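Local coordinates for protein translation initiation factor eIF-2B (Pyrococcus horikoshii, PDB 1VB5) that probably catalyses the exchange of GDP for GTP on initiation factor 2, as the regulatory subunit of archaeal initiation factor 2B, at residues 105-108 and 109-113; 142-145 and 146-149; 253-256 and 257-260. All coordinates share one frame; numbering follows the deposited sequence.

Contact 1 (105-108 and 109-113); sequences QLID and DGDVI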
loop_
_atom_site.group_PDB
_atom_site.type_symbol
_atom_site.label_atom_id
_atom_site.label_comp_id
_atom_site.label_asym_id
_atom_site.label_seq_id
_atom_site.Cartn_x
_atom_site.Cartn_y
_atom_site.Cartn_z
ATOM N N GLN B 105 17.691 -22.380 2.108
ATOM C CA GLN B 105 18.848 -22.654 1.263
ATOM C C GLN B 105 19.001 -21.532 0.232
ATOM O O GLN B 105 20.110 -21.128 -0.121
ATOM C CB GLN B 105 18.631 -23.992 0.557
ATOM C CG GLN B 105 19.885 -24.755 0.207
ATOM C CD GLN B 105 19.570 -26.054 -0.514
ATOM O OE1 GLN B 105 18.722 -26.838 -0.073
ATOM N NE2 GLN B 105 20.254 -26.290 -1.629
ATOM N N LEU B 106 17.864 -21.036 -0.242
ATOM C CA LEU B 106 17.816 -19.961 -1.224
ATOM C C LEU B 106 18.428 -18.670 -0.678
ATOM O O LEU B 106 19.154 -17.967 -1.382
ATOM C CB LEU B 106 16.359 -19.715 -1.616
ATOM C CG LEU B 106 15.978 -18.641 -2.632
ATOM C CD1 LEU B 106 16.620 -18.944 -3.982
ATOM C CD2 LEU B 106 14.453 -18.619 -2.763
ATOM N N ILE B 107 18.122 -18.363 0.578
ATOM C CA ILE B 107 18.621 -17.157 1.230
ATOM C C ILE B 107 20.154 -17.131 1.279
ATOM O O ILE B 107 20.798 -18.175 1.395
ATOM C CB ILE B 107 18.032 -17.046 2.665
ATOM C CG1 ILE B 107 16.511 -16.885 2.576
ATOM C CG2 ILE B 107 18.643 -15.865 3.403
ATOM C CD1 ILE B 107 15.790 -16.901 3.907
ATOM N N ASP B 108 20.730 -15.936 1.174
ATOM C CA ASP B 108 22.180 -15.773 1.208
ATOM C C ASP B 108 22.614 -14.753 2.256
ATOM O O ASP B 108 21.822 -13.908 2.681
ATOM C CB ASP B 108 22.700 -15.312 -0.155
ATOM C CG ASP B 108 22.519 -16.354 -1.236
ATOM O OD1 ASP B 108 22.752 -16.012 -2.416
ATOM O OD2 ASP B 108 22.155 -17.509 -0.912
ATOM N N ASP B 109 23.881 -14.835 2.658
ATOM C CA ASP B 109 24.449 -13.913 3.634
ATOM C C ASP B 109 24.404 -12.503 3.099
ATOM O O ASP B 109 24.699 -12.270 1.926
ATOM C CB ASP B 109 25.905 -14.274 3.937
ATOM C CG ASP B 109 26.032 -15.277 5.057
ATOM O OD1 ASP B 109 25.577 -14.964 6.177
ATOM O OD2 ASP B 109 26.582 -16.374 4.818
ATOM N N GLY B 110 23.845 -11.805 3.930
ATOM C CA GLY B 110 23.871 -10.414 3.510
ATOM C C GLY B 110 22.568 -9.958 2.862
ATOM O O GLY B 110 22.417 -8.791 2.500
ATOM N N ASP B 111 21.622 -10.880 2.708
ATOM C CA ASP B 111 20.330 -10.556 2.101
ATOM C C ASP B 111 19.500 -9.586 2.936
ATOM O O ASP B 111 19.626 -9.518 4.160
ATOM C CB ASP B 111 19.474 -11.818 1.920
ATOM C CG ASP B 111 19.558 -12.414 0.522
ATOM O OD1 ASP B 111 19.786 -11.673 -0.460
ATOM O OD2 ASP B 111 19.357 -13.640 0.408
ATOM N N VAL B 112 18.650 -8.833 2.250
ATOM C CA VAL B 112 17.708 -7.938 2.895
ATOM C C VAL B 112 16.405 -8.435 2.280
ATOM O O VAL B 112 16.135 -8.205 1.104
ATOM C CB VAL B 112 17.933 -6.466 2.535
ATOM C CG1 VAL B 112 16.777 -5.624 3.083
ATOM C CG2 VAL B 112 19.257 -5.982 3.140
ATOM N N ILE B 113 15.703 -9.222 3.020
ATOM C CA ILE B 113 14.453 -9.830 2.572
ATOM C C ILE B 113 13.231 -8.953 2.833
ATOM O O ILE B 113 13.012 -8.503 3.954
ATOM C CB ILE B 113 14.224 -11.183 3.284
ATOM C CG1 ILE B 113 15.465 -12.069 3.137
ATOM C CG2 ILE B 113 12.998 -11.881 2.707
ATOM C CD1 ILE B 113 15.446 -13.300 4.044
#
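Asp108 and Asp111, first and last residues of a type II beta turn, clasp each other with two hydrogen bonds of opposite direction where the chain passes from helix 78-106 into strand 111-115. Asp108 N donates its N-H to Asp111 OD2 at 2.8 Å, nearly straight at 163° but coming from above the carboxylate plane. In return Asp111 N donates to Asp108 O at 3.0 Å, the bond that closes the turn. Gly110 has phi at 99°, where a side chain would collide with the carbonyl oxygen of Asp109, so the position calls for glycine.

The apolar part of the contact lies deeper, where Ile107 and Ile113 are both buried. Ile107 CG1 sits beside its own backbone N (chi1 -64°), and the chain extends from there until CD1 meets Ile113 CD1 at 3.6 Å, the two side chains crossing at about a right angle. The other branch of the same isoleucine, CG2, rests 3.8 Å from Asp111 OD2. Phe136 of strand 136-141 and Ile125 and Ala129 of helix 120-131 also pack on Ile107.

Both carboxylate oxygens of Asp111 are thus engaged, OD2 within the turn and OD1 by Ser179 OG, while Asp109 OD1 bonds Arg135 N. Held by a partner on each oxygen, the Asp111 carboxylate has little freedom to rotate, and these two bonds probably ease the nearness of the Asp108 carboxylate.

Contact 2 (142-145 and 146-149); sequences ESSP and DYEG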
loop_
_atom_site.group_PDB
_atom_site.type_symbol
_atom_site.label_atom_id
_atom_site.label_comp_id
_atom_site.label_asym_id
_atom_site.label_seq_id
_atom_site.Cartn_x
_atom_site.Cartn_y
_atom_site.Cartn_z
ATOM N N GLU B 142 3.157 -3.594 7.733
ATOM C CA GLU B 142 2.232 -3.755 8.846
ATOM C C GLU B 142 0.993 -4.503 8.346
ATOM O O GLU B 142 0.345 -5.224 9.111
ATOM C CB GLU B 142 1.845 -2.388 9.414
ATOM C CG GLU B 142 1.142 -1.474 8.434
ATOM C CD GLU B 142 1.024 -0.041 8.953
ATOM O OE1 GLU B 142 0.421 0.804 8.251
ATOM O OE2 GLU B 142 1.535 0.239 10.059
ATOM N N SER B 143 0.676 -4.312 7.062
ATOM C CA SER B 143 -0.446 -4.970 6.382
ATOM C C SER B 143 -1.854 -4.548 6.793
ATOM O O SER B 143 -2.524 -5.252 7.558
ATOM C CB SER B 143 -0.337 -6.493 6.531
ATOM O OG SER B 143 0.952 -6.952 6.166
ATOM N N SER B 144 -2.312 -3.419 6.264
ATOM C CA SER B 144 -3.653 -2.926 6.571
ATOM C C SER B 144 -4.692 -3.906 6.032
ATOM O O SER B 144 -4.456 -4.580 5.033
ATOM C CB SER B 144 -3.869 -1.553 5.931
ATOM O OG SER B 144 -2.911 -0.627 6.408
ATOM N N PRO B 145 -5.879 -3.957 6.655
ATOM C CA PRO B 145 -6.301 -3.164 7.813
ATOM C C PRO B 145 -6.184 -3.873 9.165
ATOM O O PRO B 145 -6.356 -3.242 10.204
ATOM C CB PRO B 145 -7.747 -2.853 7.480
ATOM C CG PRO B 145 -8.206 -4.174 6.937
ATOM C CD PRO B 145 -7.047 -4.595 6.018
ATOM N N ASP B 146 -5.896 -5.174 9.151
ATOM C CA ASP B 146 -5.803 -5.943 10.396
ATOM C C ASP B 146 -4.406 -6.005 10.998
ATOM O O ASP B 146 -4.224 -6.499 12.106
ATOM C CB ASP B 146 -6.323 -7.360 10.167
ATOM C CG ASP B 146 -7.762 -7.372 9.709
ATOM O OD1 ASP B 146 -8.619 -6.867 10.468
ATOM O OD2 ASP B 146 -8.034 -7.873 8.593
ATOM N N TYR B 147 -3.424 -5.518 10.252
ATOM C CA TYR B 147 -2.045 -5.485 10.718
ATOM C C TYR B 147 -1.456 -6.832 11.138
ATOM O O TYR B 147 -0.780 -6.926 12.159
ATOM C CB TYR B 147 -1.921 -4.478 11.867
ATOM C CG TYR B 147 -2.355 -3.078 11.484
ATOM C CD1 TYR B 147 -3.317 -2.396 12.226
ATOM C CD2 TYR B 147 -1.828 -2.449 10.356
ATOM C CE1 TYR B 147 -3.746 -1.126 11.852
ATOM C CE2 TYR B 147 -2.247 -1.184 9.972
ATOM C CZ TYR B 147 -3.205 -0.527 10.722
ATOM O OH TYR B 147 -3.620 0.731 10.346
ATOM N N GLU B 148 -1.697 -7.871 10.345
ATOM C CA GLU B 148 -1.151 -9.187 10.657
ATOM C C GLU B 148 0.373 -9.105 10.523
ATOM O O GLU B 148 1.105 -9.967 11.014
ATOM C CB GLU B 148 -1.708 -10.248 9.697
ATOM C CG GLU B 148 -1.339 -10.025 8.231
ATOM C CD GLU B 148 -2.365 -9.187 7.465
ATOM O OE1 GLU B 148 -3.133 -8.418 8.096
ATOM O OE2 GLU B 148 -2.391 -9.296 6.219
ATOM N N GLY B 149 0.848 -8.056 9.856
ATOM C CA GLY B 149 2.278 -7.886 9.677
ATOM C C GLY B 149 2.984 -7.665 11.003
ATOM O O GLY B 149 4.150 -8.030 11.169
HETATM O O HOH W 1 -1.750 2.124 8.623
#
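Ser143 and Tyr147 face each other across a tight reversal: a cis peptide bond precedes Pro145, the end-to-end directions of 142-145 and 146-149 are 165° apart, and Tyr147 N makes a weak hydrogen bond of 2.9 Å to Ser143 O. Further along, Gly149 N donates to Glu142 O, although that oxygen is less surely placed.

The Tyr147 ring is the centre of the side-chain contact. Glu142 lies alongside it and points the same way; its CG is 3.7 Å from Tyr147 CD2 and its CD 3.6 Å from Tyr147 CE2, with the carboxylate turned 63° from the ring plane. Pro145 O sits over one face, 3.7 Å above the ring plane and displaced toward the rim. At the far ends of the two side chains a water donates to Glu142 OE1 at 2.6 Å and also bonds Tyr147 OH at 2.9 Å.

Glu148 is folded back: a bend at chi2 (-91°) sets its OE2 3.5 Å from Ser143 CB. There OE2 finds Lys197 in a salt bridge and Ser117 OG in a hydrogen bond.

The loop joins strand 136-141 to helix 148-158, a beta-alpha connection of the Rossmann-like sheet at the subunit interface. Arg241 of the second subunit forms a salt bridge with Glu142 OE2 and a cation-pi contact with Tyr147. With an alanine here the phenol is gone, which would probably leave a gap beside the Glu142 chain, the water short of a partner and that arginine without its aromatic surface.

Acid, ring and water therefore form one unit presented to the neighbouring subunit, whose arginine probably offsets the negative charge of Glu142, while Lys197 probably does the same for Glu148 in this buried turn.

Contact 3 (253-256 and 257-260); sequences VTPW and KYVR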
loop_
_atom_site.group_PDB
_atom_site.type_symbol
_atom_site.label_atom_id
_atom_site.label_comp_id
_atom_site.label_asym_id
_atom_site.label_seq_id
_atom_site.Cartn_x
_atom_site.Cartn_y
_atom_site.Cartn_z
ATOM N N VAL B 253 -4.359 -10.794 -7.007
ATOM C CA VAL B 253 -3.778 -11.738 -7.945
ATOM C C VAL B 253 -2.498 -11.209 -8.596
ATOM O O VAL B 253 -2.474 -10.102 -9.141
ATOM C CB VAL B 253 -4.785 -12.071 -9.058
ATOM C CG1 VAL B 253 -4.212 -13.143 -9.976
ATOM C CG2 VAL B 253 -6.093 -12.532 -8.444
ATOM N N THR B 254 -1.434 -12.004 -8.534
ATOM C CA THR B 254 -0.171 -11.628 -9.150
ATOM C C THR B 254 0.154 -12.543 -10.335
ATOM O O THR B 254 0.231 -13.768 -10.188
ATOM C CB THR B 254 1.005 -11.706 -8.152
ATOM O OG1 THR B 254 0.784 -10.795 -7.067
ATOM C CG2 THR B 254 2.309 -11.347 -8.850
ATOM N N PRO B 255 0.337 -11.959 -11.531
ATOM C CA PRO B 255 0.661 -12.743 -12.728
ATOM C C PRO B 255 1.980 -13.471 -12.507
ATOM O O PRO B 255 2.839 -12.993 -11.760
ATOM C CB PRO B 255 0.780 -11.679 -13.820
ATOM C CG PRO B 255 -0.189 -10.592 -13.345
ATOM C CD PRO B 255 0.122 -10.536 -11.865
ATOM N N TRP B 256 2.156 -14.615 -13.160
ATOM C CA TRP B 256 3.392 -15.370 -12.989
ATOM C C TRP B 256 4.626 -14.658 -13.546
ATOM O O TRP B 256 5.735 -14.887 -13.068
ATOM C CB TRP B 256 3.278 -16.763 -13.628
ATOM C CG TRP B 256 2.858 -16.758 -15.075
ATOM C CD1 TRP B 256 1.604 -16.989 -15.564
ATOM C CD2 TRP B 256 3.685 -16.473 -16.212
ATOM N NE1 TRP B 256 1.597 -16.862 -16.932
ATOM C CE2 TRP B 256 2.861 -16.546 -17.357
ATOM C CE3 TRP B 256 5.042 -16.165 -16.375
ATOM C CZ2 TRP B 256 3.348 -16.319 -18.650
ATOM C CZ3 TRP B 256 5.527 -15.937 -17.657
ATOM C CH2 TRP B 256 4.680 -16.014 -18.780
ATOM N N LYS B 257 4.447 -13.782 -14.537
ATOM C CA LYS B 257 5.605 -13.109 -15.129
ATOM C C LYS B 257 6.399 -12.219 -14.180
ATOM O O LYS B 257 7.458 -11.710 -14.542
ATOM C CB LYS B 257 5.206 -12.333 -16.392
ATOM C CG LYS B 257 4.321 -11.104 -16.199
ATOM C CD LYS B 257 3.936 -10.562 -17.572
ATOM C CE LYS B 257 3.117 -9.282 -17.510
ATOM N NZ LYS B 257 2.721 -8.832 -18.884
ATOM N N TYR B 258 5.897 -12.038 -12.965
ATOM C CA TYR B 258 6.600 -11.237 -11.967
ATOM C C TYR B 258 7.151 -12.149 -10.864
ATOM O O TYR B 258 7.719 -11.675 -9.881
ATOM C CB TYR B 258 5.655 -10.210 -11.348
ATOM C CG TYR B 258 5.059 -9.255 -12.352
ATOM C CD1 TYR B 258 3.694 -9.270 -12.625
ATOM C CD2 TYR B 258 5.859 -8.334 -13.026
ATOM C CE1 TYR B 258 3.134 -8.388 -13.543
ATOM C CE2 TYR B 258 5.312 -7.445 -13.948
ATOM C CZ TYR B 258 3.946 -7.478 -14.197
ATOM O OH TYR B 258 3.385 -6.580 -15.075
ATOM N N VAL B 259 6.988 -13.458 -11.047
ATOM C CA VAL B 259 7.443 -14.448 -10.071
ATOM C C VAL B 259 8.645 -15.251 -10.574
ATOM O O VAL B 259 8.569 -15.888 -11.630
ATOM C CB VAL B 259 6.296 -15.435 -9.734
ATOM C CG1 VAL B 259 6.765 -16.470 -8.715
ATOM C CG2 VAL B 259 5.079 -14.667 -9.210
ATOM N N ARG B 260 9.751 -15.208 -9.827
ATOM C CA ARG B 260 10.957 -15.956 -10.182
ATOM C C ARG B 260 10.653 -17.449 -10.072
ATOM O O ARG B 260 10.955 -18.232 -10.970
ATOM C CB ARG B 260 12.113 -15.655 -9.217
ATOM C CG ARG B 260 12.939 -14.402 -9.469
ATOM C CD ARG B 260 13.682 -14.454 -10.785
ATOM N NE ARG B 260 12.801 -14.109 -11.889
ATOM C CZ ARG B 260 13.085 -14.330 -13.164
ATOM N NH1 ARG B 260 14.237 -14.899 -13.497
ATOM N NH2 ARG B 260 12.209 -13.991 -14.102
#
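Trp256 and Lys257 each place CG between their own backbone N and carbonyl carbon (chi1 54° and 69°), and these two torsions build the contact. The first folds the indole back over the following peptide, bringing Trp256 CE3 to 3.1 Å from Lys257 N. Lys257 CB then lies over a face of the six-membered ring as a CH-pi contact, 4.2 Å from the centroid. The second torsion sets Lys257 CG over the centre of the Tyr258 ring, and the extended chain runs on from there.

Pro255 meets that same ring from another direction: its CD reaches the edge, close to the ring plane, 3.9 Å from Tyr258 CD1. The phenol is therefore fitted between an aliphatic chain on a face and a proline at the rim. His208 adds an edge-to-face contact to it, and Glu209 of the second subunit also packs on it. Tyr193 meets the Trp256 indole roughly at right angles.

Beneath the side chains the backbone is fastened twice. Val259 N donates to Trp256 O at 2.8 Å, the N-H aimed well (160°) though arriving from above the carbonyl plane, and Tyr258 N makes a weak, long bond of 3.4 Å to Pro255 O. Val259 CB follows its amide in, to 3.4 Å from Trp256 O. Thr254 CG2 packs loosely on Val259 CG2 at 4.3 Å.

Bonds from an amide back to the carbonyl three residues earlier mark a 3-10 helix, and here a short 3-10 segment, 256-258, links strand 251-254, at the border of the three-stranded antiparallel sheet, to strand 261-264 of the large, mainly parallel sheet of this Rossmann-like domain.

The three turns come in sequence along the chain, their centres 21 to 24 Å apart, and none touches another; contacts 1 and 3 come nearest, with about 7 Å between their closest atoms. All three adjoin strands of the large mixed sheet. Contact 1 leads into strand 111-115, contact 2 follows its parallel neighbour 136-141, and contact 3 leads into 261-264, parallel to both. Contacts 1 and 3 therefore lie where strands begin, contact 2 where one ends. Contacts 2 and 3 also reach the second subunit, whereas contact 1 is touched by no other chain of the assembly, so the second subunit meets a turn after one strand and, through one residue, a turn before another.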